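PDB 4Y2F: sensor protein KdpD from Escherichia coli, which is a potassium-sensing histidine kinase whose cytoplasmic portion includes the GAF domain modelled here. Local coordinates for residues H34-L40 with L101-G107. Residues are numbered along the deposited sequence.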
ATOM      1  N   HIS A  34      12.092 -15.510   0.404  1.00 14.07           N
ATOM      2  CA  HIS A  34      13.232 -16.427   0.299  1.00 13.89           C
ATOM      3  C   HIS A  34      13.903 -16.306  -1.062  1.00 14.48           C
ATOM      4  O   HIS A  34      14.028 -17.282  -1.820  1.00 15.85           O
ATOM      5  CB  HIS A  34      12.780 -17.861   0.551  1.00 15.51           C
ATOM      6  CG  HIS A  34      12.094 -18.038   1.866  1.00 18.44           C
ATOM      7  ND1 HIS A  34      12.772 -18.020   3.061  1.00 20.49           N
ATOM      8  CD2 HIS A  34      10.786 -18.206   2.169  1.00 24.15           C
ATOM      9  CE1 HIS A  34      11.908 -18.185   4.054  1.00 22.19           C
ATOM     10  NE2 HIS A  34      10.697 -18.297   3.534  1.00 23.62           N
ATOM     11  N   ALA A  35      14.339 -15.087  -1.364  1.00 13.18           N
ATOM     12  CA  ALA A  35      14.756 -14.757  -2.722  1.00 12.71           C
ATOM     13  C   ALA A  35      15.833 -13.696  -2.683  1.00 17.73           C
ATOM     14  O   ALA A  35      15.962 -12.953  -1.709  1.00 25.84           O
ATOM     15  CB  ALA A  35      13.575 -14.217  -3.534  1.00 13.69           C
ATOM     16  N   ARG A  36      16.639 -13.650  -3.731  1.00 12.99           N
ATOM     17  CA  ARG A  36      17.482 -12.488  -3.952  1.00 12.25           C
ATOM     18  C   ARG A  36      16.709 -11.512  -4.824  1.00 12.58           C
ATOM     19  O   ARG A  36      15.887 -11.911  -5.655  1.00 15.07           O
ATOM     20  CB  ARG A  36      18.782 -12.903  -4.646  1.00 13.88           C
ATOM     21  CG  ARG A  36      19.591 -13.961  -3.870  1.00 16.90           C
ATOM     22  CD  ARG A  36      20.104 -13.454  -2.516  1.00 21.56           C
ATOM     23  NE  ARG A  36      20.596 -14.535  -1.630  1.00 26.10           N
ATOM     24  CZ  ARG A  36      21.847 -15.012  -1.605  1.00 27.17           C
ATOM     25  NH1 ARG A  36      22.756 -14.507  -2.437  1.00 30.75           N
ATOM     26  NH2 ARG A  36      22.203 -15.989  -0.740  1.00 24.18           N
ATOM     27  N   SER A  37      16.929 -10.223  -4.615  1.00 13.79           N
ATOM     28  CA  SER A  37      16.172  -9.273  -5.412  1.00 14.68           C
ATOM     29  C   SER A  37      16.998  -8.032  -5.662  1.00 14.68           C
ATOM     30  O   SER A  37      17.924  -7.705  -4.913  1.00 17.65           O
ATOM     31  CB  SER A  37      14.821  -8.914  -4.803  1.00 18.35           C
ATOM     32  OG  SER A  37      14.994  -8.284  -3.564  1.00 20.48           O
ATOM     33  N   GLN A  38      16.628  -7.329  -6.730  1.00 14.20           N
ATOM     34  CA  GLN A  38      17.257  -6.067  -7.084  1.00 13.51           C
ATOM     35  C   GLN A  38      16.177  -5.124  -7.590  1.00 14.82           C
ATOM     36  O   GLN A  38      15.447  -5.457  -8.535  1.00 14.48           O
ATOM     37  CB  GLN A  38      18.242  -6.307  -8.222  1.00 16.37           C
ATOM     38  CG  GLN A  38      18.826  -5.032  -8.776  1.00 21.80           C
ATOM     39  CD  GLN A  38      19.882  -4.469  -7.868  1.00 31.06           C
ATOM     40  OE1 GLN A  38      20.902  -5.107  -7.634  1.00 38.36           O
ATOM     41  NE2 GLN A  38      19.644  -3.271  -7.339  1.00 36.63           N
ATOM     42  N   VAL A  39      16.078  -3.960  -6.961  1.00 16.07           N
ATOM     43  CA  VAL A  39      15.228  -2.879  -7.436  1.00 14.33           C
ATOM     44  C   VAL A  39      16.007  -2.057  -8.455  1.00 15.37           C
ATOM     45  O   VAL A  39      17.186  -1.729  -8.243  1.00 17.02           O
ATOM     46  CB  VAL A  39      14.741  -2.019  -6.255  1.00 15.18           C
ATOM     47  CG1 VAL A  39      14.110  -0.714  -6.741  1.00 17.90           C
ATOM     48  CG2 VAL A  39      13.737  -2.813  -5.409  1.00 17.01           C
ATOM     49  N   LEU A  40      15.344  -1.751  -9.571  1.00 15.59           N
ATOM     50  CA  LEU A  40      15.891  -0.941 -10.654  1.00 16.29           C
ATOM     51  C   LEU A  40      15.044   0.317 -10.793  1.00 17.09           C
ATOM     52  O   LEU A  40      13.813   0.238 -10.846  1.00 17.27           O
ATOM     53  CB  LEU A  40      15.832  -1.732 -11.965  1.00 18.62           C
ATOM     54  CG  LEU A  40      16.549  -3.088 -11.942  1.00 19.46           C
ATOM     55  CD1 LEU A  40      16.363  -3.831 -13.269  1.00 23.07           C
ATOM     56  CD2 LEU A  40      18.013  -2.887 -11.642  1.00 20.91           C
ATOM     57  N   LEU A 101      11.342  -1.177 -11.184  1.00 14.83           N
ATOM     58  CA  LEU A 101      11.129  -2.608 -11.336  1.00 14.36           C
ATOM     59  C   LEU A 101      11.801  -3.310 -10.174  1.00 15.88           C
ATOM     60  O   LEU A 101      12.727  -2.781  -9.551  1.00 16.96           O
ATOM     61  CB  LEU A 101      11.832  -3.173 -12.568  1.00 19.84           C
ATOM     62  CG  LEU A 101      11.480  -2.732 -13.970  1.00 25.24           C
ATOM     63  CD1 LEU A 101      12.356  -3.567 -14.871  1.00 23.69           C
ATOM     64  CD2 LEU A 101      10.019  -2.994 -14.267  1.00 21.99           C
ATOM     65  N   VAL A 102      11.330  -4.519  -9.878  1.00 13.48           N
ATOM     66  CA  VAL A 102      12.092  -5.414  -9.019  1.00 14.88           C
ATOM     67  C   VAL A 102      12.296  -6.730  -9.763  1.00 14.30           C
ATOM     68  O   VAL A 102      11.358  -7.269 -10.373  1.00 15.04           O
ATOM     69  CB  VAL A 102      11.457  -5.581  -7.622  1.00 12.11           C
ATOM     70  CG1 VAL A 102      10.070  -6.219  -7.711  1.00 15.40           C
ATOM     71  CG2 VAL A 102      12.387  -6.357  -6.684  1.00 14.26           C
ATOM     72  N   VAL A 103      13.531  -7.200  -9.772  1.00 13.04           N
ATOM     73  CA  VAL A 103      13.865  -8.531 -10.272  1.00 12.29           C
ATOM     74  C   VAL A 103      13.955  -9.429  -9.044  1.00 12.79           C
ATOM     75  O   VAL A 103      14.673  -9.106  -8.086  1.00 13.65           O
ATOM     76  CB  VAL A 103      15.191  -8.522 -11.046  1.00 13.86           C
ATOM     77  CG1 VAL A 103      15.480  -9.926 -11.586  1.00 16.22           C
ATOM     78  CG2 VAL A 103      15.133  -7.516 -12.195  1.00 17.39           C
ATOM     79  N   VAL A 104      13.194 -10.525  -9.047  1.00 12.25           N
ATOM     80  CA  VAL A 104      13.112 -11.441  -7.905  1.00 11.06           C
ATOM     81  C   VAL A 104      13.567 -12.824  -8.360  1.00 10.58           C
ATOM     82  O   VAL A 104      12.917 -13.431  -9.222  1.00 10.90           O
ATOM     83  CB  VAL A 104      11.686 -11.508  -7.336  1.00 10.68           C
ATOM     84  CG1 VAL A 104      11.645 -12.416  -6.133  1.00 12.84           C
ATOM     85  CG2 VAL A 104      11.180 -10.105  -6.968  1.00 14.70           C
ATOM     86  N   GLU A 105      14.640 -13.327  -7.752  1.00 11.28           N
ATOM     87  CA  GLU A 105      15.170 -14.652  -8.069  1.00  9.76           C
ATOM     88  C   GLU A 105      15.083 -15.531  -6.828  1.00 10.42           C
ATOM     89  O   GLU A 105      15.908 -15.389  -5.917  1.00 11.42           O
ATOM     90  CB  GLU A 105      16.615 -14.551  -8.550  1.00 12.84           C
ATOM     91  CG  GLU A 105      17.096 -15.883  -9.087  1.00 12.62           C
ATOM     92  CD  GLU A 105      18.533 -15.841  -9.553  1.00 15.72           C
ATOM     93  OE1 GLU A 105      19.126 -14.739  -9.608  1.00 19.64           O
ATOM     94  OE2 GLU A 105      19.080 -16.929  -9.849  1.00 18.18           O
ATOM     95  N   PRO A 106      14.117 -16.443  -6.750  1.00 10.63           N
ATOM     96  CA  PRO A 106      13.936 -17.226  -5.521  1.00 11.68           C
ATOM     97  C   PRO A 106      14.885 -18.408  -5.454  1.00 12.61           C
ATOM     98  O   PRO A 106      15.329 -18.946  -6.469  1.00 14.26           O
ATOM     99  CB  PRO A 106      12.497 -17.729  -5.670  1.00 13.86           C
ATOM    100  CG  PRO A 106      12.325 -17.916  -7.147  1.00 12.33           C
ATOM    101  CD  PRO A 106      13.098 -16.767  -7.772  1.00 11.94           C
ATOM    102  N   GLY A 107      15.123 -18.877  -4.238  1.00 15.38           N
ATOM    103  CA  GLY A 107      15.845 -20.129  -4.081  1.00 16.95           C
ATOM    104  C   GLY A 107      15.069 -21.307  -4.629  1.00 17.35           C
ATOM    105  O   GLY A 107      15.668 -22.279  -5.112  1.00 21.61           O
TER
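Start at Leu-40 and Leu-101, which with Val-103 lose the most surface to this contact. The first two face each other as a hydrogen-bonded antiparallel pair: Leu-40 N donates a hydrogen bond to Leu-101 O (2.8 Å), and Leu-101 N donates one to Leu-40 O (2.9 Å). Their side chains leave the same face of the sheet, CB to CB 4.3 Å, and Leu-40 also reaches diagonally, its CD1 4.0 Å from Val-103 CG2. Leu-101 goes on to pack against Ala-65 and Phe-69 of helix 62-71.

Two residues along, Gln-38 and Val-103 repeat the paired bonds (Gln-38 N to Val-103 O 3.0 Å, Val-103 N to Gln-38 O 2.9 Å), and Arg-36 with Glu-105 does so again before Gly-107 N closes the row on His-34 O at 3.1 Å. Glu-105 turns its carboxylate to Thr-58.

The other face carries Ala-35, Ser-37, Val-39, Val-102 and Val-104, with Ala-35 CB 3.7 Å from Val-104 CG1; here Val-39 meets helix 18-33 and Val-104 helix 109-112. The pair thus lies inside the antiparallel GAF sheet, whose 2-1-5-4-3 strand order makes these neighbours despite their separation in sequence. Backbone hydrogen bonds set the register; the largely apolar Val-39/Val-104 face suits helix packing, while the Leu-40 face turns polar toward Arg-36 and Glu-105, where loops lie against it.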